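Local coordinates for protein alcohol dehydrogenase YqhD (Escherichia coli, PDB 4QGS) that reduces a broad range of short-chain aldehydes to primary alcohols with NADPH, using one catalytic zinc ion per subunit, at residues 202-207 with 343-348; 295-300 with 350-355. All blocks are in the same frame, centred on the assembly; numbering follows the deposited sequence.

Contact 1: 202-207 with 343-348. With ZN (zinc ion), chain B.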
ATOM      1  N   GLY A 202       9.241   1.870   0.425  1.00 17.01           N
ATOM      2  CA  GLY A 202       8.486   0.664   0.097  1.00 15.89           C
ATOM      3  C   GLY A 202       8.731  -0.439   1.102  1.00 16.84           C
ATOM      4  O   GLY A 202       7.795  -1.160   1.496  1.00 15.60           O
ATOM      5  N   VAL A 203       9.985  -0.595   1.510  1.00 14.10           N
ATOM      6  CA  VAL A 203      10.329  -1.610   2.497  1.00 15.72           C
ATOM      7  C   VAL A 203       9.652  -1.304   3.838  1.00 16.65           C
ATOM      8  O   VAL A 203       9.057  -2.182   4.461  1.00 14.94           O
ATOM      9  CB  VAL A 203      11.855  -1.726   2.670  1.00 15.87           C
ATOM     10  CG1 VAL A 203      12.192  -2.568   3.901  1.00 17.32           C
ATOM     11  CG2 VAL A 203      12.456  -2.340   1.417  1.00 15.22           C
ATOM     12  N   VAL A 204       9.725  -0.053   4.278  1.00 14.26           N
ATOM     13  CA  VAL A 204       9.091   0.327   5.536  1.00 13.96           C
ATOM     14  C   VAL A 204       7.574   0.144   5.483  1.00 17.04           C
ATOM     15  O   VAL A 204       6.968  -0.402   6.414  1.00 16.52           O
ATOM     16  CB  VAL A 204       9.423   1.785   5.899  1.00 12.50           C
ATOM     17  CG1 VAL A 204       8.577   2.233   7.097  1.00 15.58           C
ATOM     18  CG2 VAL A 204      10.898   1.907   6.231  1.00 14.88           C
ATOM     19  N   ASP A 205       6.956   0.560   4.384  1.00 16.21           N
ATOM     20  CA  ASP A 205       5.500   0.482   4.271  1.00 14.85           C
ATOM     21  C   ASP A 205       5.051  -0.983   4.281  1.00 15.33           C
ATOM     22  O   ASP A 205       4.102  -1.348   4.998  1.00 16.55           O
ATOM     23  CB  ASP A 205       5.028   1.188   3.005  1.00 18.60           C
ATOM     24  CG  ASP A 205       3.499   1.284   2.908  1.00 19.70           C
ATOM     25  OD1 ASP A 205       2.795   1.546   3.924  1.00 19.65           O
ATOM     26  OD2 ASP A 205       3.001   1.095   1.778  1.00 32.97           O
ATOM     27  N   ALA A 206       5.751  -1.830   3.529  1.00 14.94           N
ATOM     28  CA  ALA A 206       5.437  -3.273   3.569  1.00 16.25           C
ATOM     29  C   ALA A 206       5.587  -3.852   4.984  1.00 16.38           C
ATOM     30  O   ALA A 206       4.745  -4.636   5.448  1.00 16.41           O
ATOM     31  CB  ALA A 206       6.322  -4.036   2.586  1.00 15.02           C
ATOM     32  N   PHE A 207       6.652  -3.458   5.671  1.00 15.21           N
ATOM     33  CA  PHE A 207       6.941  -3.942   7.015  1.00 16.17           C
ATOM     34  C   PHE A 207       5.799  -3.554   7.945  1.00 16.82           C
ATOM     35  O   PHE A 207       5.282  -4.377   8.717  1.00 16.04           O
ATOM     36  CB  PHE A 207       8.280  -3.362   7.501  1.00 14.22           C
ATOM     37  CG  PHE A 207       8.809  -3.982   8.779  1.00 15.80           C
ATOM     38  CD1 PHE A 207       9.809  -4.944   8.736  1.00 18.16           C
ATOM     39  CD2 PHE A 207       8.321  -3.582  10.021  1.00 14.82           C
ATOM     40  CE1 PHE A 207      10.325  -5.495   9.905  1.00 20.04           C
ATOM     41  CE2 PHE A 207       8.829  -4.141  11.199  1.00 17.51           C
ATOM     42  CZ  PHE A 207       9.826  -5.095  11.140  1.00 18.59           C
ATOM     43  N   ASN A 343      15.858   0.937  14.809  1.00 18.28           N
ATOM     44  CA  ASN A 343      17.155   0.907  14.153  1.00 18.95           C
ATOM     45  C   ASN A 343      17.072   0.429  12.706  1.00 20.09           C
ATOM     46  O   ASN A 343      17.749   0.964  11.828  1.00 20.02           O
ATOM     47  CB  ASN A 343      18.131   0.029  14.935  1.00 20.52           C
ATOM     48  CG  ASN A 343      19.496  -0.032  14.276  1.00 23.63           C
ATOM     49  OD1 ASN A 343      20.248   0.955  14.298  1.00 25.98           O
ATOM     50  ND2 ASN A 343      19.818  -1.166  13.675  1.00 22.80           N
ATOM     51  N   PHE A 344      16.231  -0.576  12.456  1.00 17.75           N
ATOM     52  CA  PHE A 344      16.038  -1.090  11.102  1.00 18.44           C
ATOM     53  C   PHE A 344      15.562   0.041  10.173  1.00 16.98           C
ATOM     54  O   PHE A 344      16.117   0.242   9.092  1.00 17.30           O
ATOM     55  CB  PHE A 344      15.043  -2.266  11.119  1.00 15.81           C
ATOM     56  CG  PHE A 344      14.685  -2.794   9.754  1.00 17.78           C
ATOM     57  CD1 PHE A 344      15.650  -3.377   8.943  1.00 18.03           C
ATOM     58  CD2 PHE A 344      13.374  -2.728   9.293  1.00 17.09           C
ATOM     59  CE1 PHE A 344      15.320  -3.869   7.685  1.00 18.35           C
ATOM     60  CE2 PHE A 344      13.043  -3.213   8.035  1.00 19.51           C
ATOM     61  CZ  PHE A 344      14.018  -3.778   7.232  1.00 18.73           C
ATOM     62  N   PHE A 345      14.552   0.788  10.606  1.00 16.60           N
ATOM     63  CA  PHE A 345      14.035   1.916   9.820  1.00 16.81           C
ATOM     64  C   PHE A 345      15.126   2.970   9.591  1.00 17.08           C
ATOM     65  O   PHE A 345      15.342   3.440   8.459  1.00 17.29           O
ATOM     66  CB  PHE A 345      12.837   2.559  10.511  1.00 15.40           C
ATOM     67  CG  PHE A 345      11.614   1.667  10.602  1.00 15.35           C
ATOM     68  CD1 PHE A 345      11.504   0.523   9.835  1.00 17.23           C
ATOM     69  CD2 PHE A 345      10.567   2.018  11.439  1.00 18.62           C
ATOM     70  CE1 PHE A 345      10.362  -0.292   9.920  1.00 15.92           C
ATOM     71  CE2 PHE A 345       9.432   1.228  11.543  1.00 17.22           C
ATOM     72  CZ  PHE A 345       9.331   0.060  10.779  1.00 13.67           C
ATOM     73  N   GLU A 346      15.836   3.326  10.657  1.00 16.99           N
ATOM     74  CA  GLU A 346      16.875   4.351  10.526  1.00 19.74           C
ATOM     75  C   GLU A 346      17.996   3.938   9.578  1.00 20.31           C
ATOM     76  O   GLU A 346      18.475   4.770   8.795  1.00 19.23           O
ATOM     77  CB  GLU A 346      17.430   4.708  11.899  1.00 19.85           C
ATOM     78  CG  GLU A 346      16.289   5.106  12.816  1.00 21.28           C
ATOM     79  CD  GLU A 346      16.645   6.032  13.926  1.00 38.54           C
ATOM     80  OE1 GLU A 346      16.162   7.194  13.888  1.00 38.48           O
ATOM     81  OE2 GLU A 346      17.365   5.586  14.847  1.00 41.21           O
ATOM     82  N   GLN A 347      18.394   2.668   9.618  1.00 19.71           N
ATOM     83  CA  GLN A 347      19.463   2.186   8.735  1.00 20.73           C
ATOM     84  C   GLN A 347      19.022   2.101   7.278  1.00 21.41           C
ATOM     85  O   GLN A 347      19.859   2.110   6.374  1.00 20.97           O
ATOM     86  CB  GLN A 347      19.980   0.825   9.206  1.00 25.48           C
ATOM     87  CG  GLN A 347      20.680   0.849  10.564  1.00 30.36           C
ATOM     88  CD  GLN A 347      21.790   1.881  10.660  1.00 39.98           C
ATOM     89  OE1 GLN A 347      22.486   2.168   9.682  1.00 42.66           O
ATOM     90  NE2 GLN A 347      21.955   2.454  11.849  1.00 47.69           N
ATOM     91  N   LEU A 348      17.711   2.028   7.044  1.00 17.45           N
ATOM     92  CA  LEU A 348      17.173   2.158   5.693  1.00 17.85           C
ATOM     93  C   LEU A 348      17.172   3.608   5.212  1.00 16.69           C
ATOM     94  O   LEU A 348      16.861   3.879   4.054  1.00 21.12           O
ATOM     95  CB  LEU A 348      15.743   1.609   5.621  1.00 20.47           C
ATOM     96  CG  LEU A 348      15.573   0.099   5.768  1.00 17.91           C
ATOM     97  CD1 LEU A 348      14.078  -0.218   5.873  1.00 17.33           C
ATOM     98  CD2 LEU A 348      16.218  -0.665   4.604  1.00 20.30           C
TER
HETATM   99 ZN    ZN B 401       0.712   2.010   3.947  1.00 22.30          ZN
HETATM  100  O   HOH W   1      -1.207   2.493   3.258  1.00 26.32           O
HETATM  101  O   HOH W   2       0.819   1.916   1.799  1.00 27.91           O
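F207, F344 and F345 form an aromatic cluster between two helices that run nearly antiparallel, their local axes at 158° and 10.6 Å apart at closest approach. Two different ring geometries make it up. F345 turns an edge toward the face of F207, an offset edge-to-face pair with planes at 87° and centroids 5.6 Å apart; its atoms CE1 and CZ both reach F207 CD2. F207 and F344 meet obliquely instead, with planes at 40°, and the nearest atoms, F207 CD1 and F344 CE2, lie 3.7 Å apart. F207 CG stands anti to the backbone N, on the side of helix 330-347.

A CH-pi contact adds to the cluster: V204 CG1 stands over one face of F345, 4.3 Å from the ring centroid. This pairing lies in the all-helical C-terminal domain of the iron-containing alcohol dehydrogenases, where helix 196-211 also supplies zinc ligands. D205, which follows V204, points away from the 343-348 segment, and its OD1 binds the zinc ion at 2.1 Å. H209, H278, H292 and two waters complete the site.

Apolar contacts of the valines and L348 make up a third group. L348 CD1 sits 3.6 Å from V203 CG1 and 3.8 Å from V204 CG2, touching both valines with a single methyl. The same V203 CG1 approaches F344 CZ at 4.0 Å, the two side chains crossing at about a right angle. Beyond the pair, F207 also packs on L232 and I236 of helix 222-244, and F345 on A297 and L300 of helix 292-306.

Contact 2: 295-300 with 350-355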
ATOM      1  N   THR A 295       6.022   8.744   7.931  1.00 14.21           N
ATOM      2  CA  THR A 295       5.080   8.927   9.037  1.00 13.54           C
ATOM      3  C   THR A 295       4.901   7.620   9.814  1.00 16.21           C
ATOM      4  O   THR A 295       4.693   7.641  11.032  1.00 15.90           O
ATOM      5  CB  THR A 295       3.707   9.428   8.562  1.00 13.27           C
ATOM      6  OG1 THR A 295       3.009   8.373   7.881  1.00 15.84           O
ATOM      7  CG2 THR A 295       3.877  10.656   7.638  1.00 13.64           C
ATOM      8  N   LEU A 296       4.985   6.486   9.118  1.00 14.37           N
ATOM      9  CA  LEU A 296       4.853   5.187   9.786  1.00 13.29           C
ATOM     10  C   LEU A 296       6.061   4.872  10.660  1.00 14.84           C
ATOM     11  O   LEU A 296       5.922   4.310  11.752  1.00 15.45           O
ATOM     12  CB  LEU A 296       4.650   4.057   8.754  1.00 13.39           C
ATOM     13  CG  LEU A 296       3.503   4.238   7.755  1.00 15.16           C
ATOM     14  CD1 LEU A 296       3.447   3.047   6.761  1.00 14.78           C
ATOM     15  CD2 LEU A 296       2.155   4.428   8.438  1.00 15.14           C
ATOM     16  N   ALA A 297       7.249   5.206  10.169  1.00 13.88           N
ATOM     17  CA  ALA A 297       8.479   4.943  10.901  1.00 15.18           C
ATOM     18  C   ALA A 297       8.518   5.775  12.178  1.00 15.21           C
ATOM     19  O   ALA A 297       9.052   5.341  13.200  1.00 16.70           O
ATOM     20  CB  ALA A 297       9.686   5.245  10.037  1.00 14.38           C
ATOM     21  N   ILE A 298       7.942   6.971  12.118  1.00 14.42           N
ATOM     22  CA  ILE A 298       7.851   7.810  13.299  1.00 15.74           C
ATOM     23  C   ILE A 298       6.850   7.241  14.315  1.00 17.13           C
ATOM     24  O   ILE A 298       7.168   7.064  15.493  1.00 17.36           O
ATOM     25  CB  ILE A 298       7.425   9.261  12.938  1.00 14.03           C
ATOM     26  CG1 ILE A 298       8.512   9.968  12.108  1.00 14.95           C
ATOM     27  CG2 ILE A 298       7.099  10.070  14.199  1.00 15.32           C
ATOM     28  CD1 ILE A 298       7.987  11.163  11.370  1.00 16.70           C
ATOM     29  N   VAL A 299       5.637   6.955  13.856  1.00 15.66           N
ATOM     30  CA  VAL A 299       4.563   6.592  14.783  1.00 14.57           C
ATOM     31  C   VAL A 299       4.712   5.184  15.368  1.00 14.48           C
ATOM     32  O   VAL A 299       4.472   4.990  16.565  1.00 16.36           O
ATOM     33  CB  VAL A 299       3.192   6.725  14.107  1.00 13.82           C
ATOM     34  CG1 VAL A 299       2.069   6.169  14.994  1.00 15.90           C
ATOM     35  CG2 VAL A 299       2.940   8.209  13.779  1.00 13.63           C
ATOM     36  N   LEU A 300       5.094   4.207  14.548  1.00 15.99           N
ATOM     37  CA  LEU A 300       5.069   2.804  15.011  1.00 14.15           C
ATOM     38  C   LEU A 300       5.799   2.562  16.342  1.00 16.28           C
ATOM     39  O   LEU A 300       5.201   1.987  17.260  1.00 18.18           O
ATOM     40  CB  LEU A 300       5.654   1.866  13.945  1.00 16.04           C
ATOM     41  CG  LEU A 300       5.480   0.379  14.301  1.00 15.60           C
ATOM     42  CD1 LEU A 300       4.038  -0.057  14.135  1.00 18.09           C
ATOM     43  CD2 LEU A 300       6.400  -0.457  13.429  1.00 17.94           C
ATOM     44  N   VAL A 350      15.357   6.031   6.904  1.00 15.09           N
ATOM     45  CA  VAL A 350      14.049   6.582   7.259  1.00 18.55           C
ATOM     46  C   VAL A 350      13.985   6.917   8.752  1.00 19.06           C
ATOM     47  O   VAL A 350      13.697   6.051   9.575  1.00 19.80           O
ATOM     48  CB  VAL A 350      12.883   5.609   6.929  1.00 16.78           C
ATOM     49  CG1 VAL A 350      11.545   6.333   7.064  1.00 19.31           C
ATOM     50  CG2 VAL A 350      13.045   5.021   5.520  1.00 18.59           C
ATOM     51  N   PRO A 351      14.268   8.177   9.107  1.00 18.90           N
ATOM     52  CA  PRO A 351      14.317   8.625  10.506  1.00 19.85           C
ATOM     53  C   PRO A 351      13.008   8.443  11.259  1.00 18.82           C
ATOM     54  O   PRO A 351      11.929   8.505  10.664  1.00 21.02           O
ATOM     55  CB  PRO A 351      14.658  10.122  10.381  1.00 18.70           C
ATOM     56  CG  PRO A 351      15.358  10.237   9.088  1.00 22.74           C
ATOM     57  CD  PRO A 351      14.701   9.232   8.175  1.00 19.37           C
ATOM     58  N   THR A 352      13.096   8.260  12.571  1.00 16.79           N
ATOM     59  CA  THR A 352      11.917   7.873  13.341  1.00 16.14           C
ATOM     60  C   THR A 352      11.448   8.861  14.413  1.00 19.20           C
ATOM     61  O   THR A 352      10.617   8.515  15.229  1.00 18.02           O
ATOM     62  CB  THR A 352      12.156   6.513  14.026  1.00 20.96           C
ATOM     63  OG1 THR A 352      13.244   6.636  14.949  1.00 20.91           O
ATOM     64  CG2 THR A 352      12.486   5.431  12.986  1.00 21.90           C
ATOM     65  N   HIS A 353      11.955  10.094  14.410  1.00 19.30           N
ATOM     66  CA  HIS A 353      11.456  11.115  15.328  1.00 17.67           C
ATOM     67  C   HIS A 353      11.004  12.365  14.570  1.00 17.40           C
ATOM     68  O   HIS A 353      11.579  12.702  13.531  1.00 17.09           O
ATOM     69  CB  HIS A 353      12.533  11.495  16.363  1.00 18.82           C
ATOM     70  CG  HIS A 353      12.944  10.365  17.262  1.00 22.56           C
ATOM     71  ND1 HIS A 353      14.032   9.560  16.999  1.00 28.31           N
ATOM     72  CD2 HIS A 353      12.408   9.904  18.418  1.00 29.79           C
ATOM     73  CE1 HIS A 353      14.146   8.650  17.950  1.00 26.37           C
ATOM     74  NE2 HIS A 353      13.173   8.838  18.825  1.00 29.04           N
ATOM     75  N   LEU A 354       9.983  13.046  15.093  1.00 16.37           N
ATOM     76  CA  LEU A 354       9.478  14.270  14.471  1.00 17.56           C
ATOM     77  C   LEU A 354      10.603  15.283  14.309  1.00 17.17           C
ATOM     78  O   LEU A 354      10.699  15.945  13.283  1.00 17.47           O
ATOM     79  CB  LEU A 354       8.333  14.879  15.288  1.00 15.51           C
ATOM     80  CG  LEU A 354       7.039  14.060  15.273  1.00 16.26           C
ATOM     81  CD1 LEU A 354       6.042  14.606  16.298  1.00 15.88           C
ATOM     82  CD2 LEU A 354       6.432  14.094  13.889  1.00 19.00           C
ATOM     83  N   SER A 355      11.479  15.361  15.303  1.00 18.92           N
ATOM     84  CA  SER A 355      12.560  16.348  15.251  1.00 17.78           C
ATOM     85  C   SER A 355      13.526  16.124  14.075  1.00 21.85           C
ATOM     86  O   SER A 355      14.138  17.074  13.584  1.00 19.53           O
ATOM     87  CB  SER A 355      13.330  16.352  16.568  1.00 21.09           C
ATOM     88  OG  SER A 355      13.952  15.111  16.810  1.00 23.89           O
TER
HETATM   89  O   HOH W   3       9.020   7.855  17.393  1.00 21.83           O
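I298 and T352 bring the two backbones within 4.1 Å, measured between their CA atoms, as segment 350-355, a loop that turns into a 3-10 segment at 354-355, passes close against helix 295-300. The contact belongs to the helical C-terminal domain of the iron-containing alcohol dehydrogenase fold, where the loop after helix 330-347 is laid on helix 292-306, whose first residue, H292, is a zinc ligand. No direct hydrogen bond joins the segments. The closest backbone approach is instead a CA-H...O contact, I298 CA to T352 O at 3.4 Å, with an angle of 160° at the hydrogen.

On one side of this backbone contact, A297 CB touches V350 CG1 at 3.7 Å, while the A297 carbonyl is closed off by T352, whose CB and CG2 each lie 3.4 Å from A297 O. The threonine presents carbon to that oxygen, which is buried with no polar partner in the model. T352 OG1 lies between the backbone N and the carbonyl carbon (chi1 63°), accepts a hydrogen bond from R342 NH2 on helix 330-347 and has a weak one with E346 OE1.

I298 extends the contact toward L354. Its CG2, anti to the backbone N, lies 4.1 Å from L354 CD2, the two side chains crossing at about a right angle. Its CG1, anti to the carbonyl carbon (chi1 -66°), lies against the backbone of P351, T352 and H353. An alanine here would probably open a gap beside L354 and the P351 carbonyl, because CG1, CG2 and CD1 make those contacts. One water bridges the backbones, donating to I298 O and to T352 O, each at 2.8 Å.

Overall arrangement
From the N terminus the segments come in the order 202-207, 295-300, 343-348, 350-355, so the two contacts cross: contact 1 closes a loop of 135 intervening residues, and contact 2 one of 49 that begins inside it and ends beyond it. The loop of contact 1 is largely helical and contains no strand. Contact 1 ties helix 196-211 to helix 330-347; contact 2 ties helix 292-306 to the loop that follows helix 330-347. Their centres are 10 Å apart, and they meet directly: F345 O and V350 N are 3.0 Å apart, a probable hydrogen bond, and L296 packs against D205. All four segments belong to the C-terminal family region.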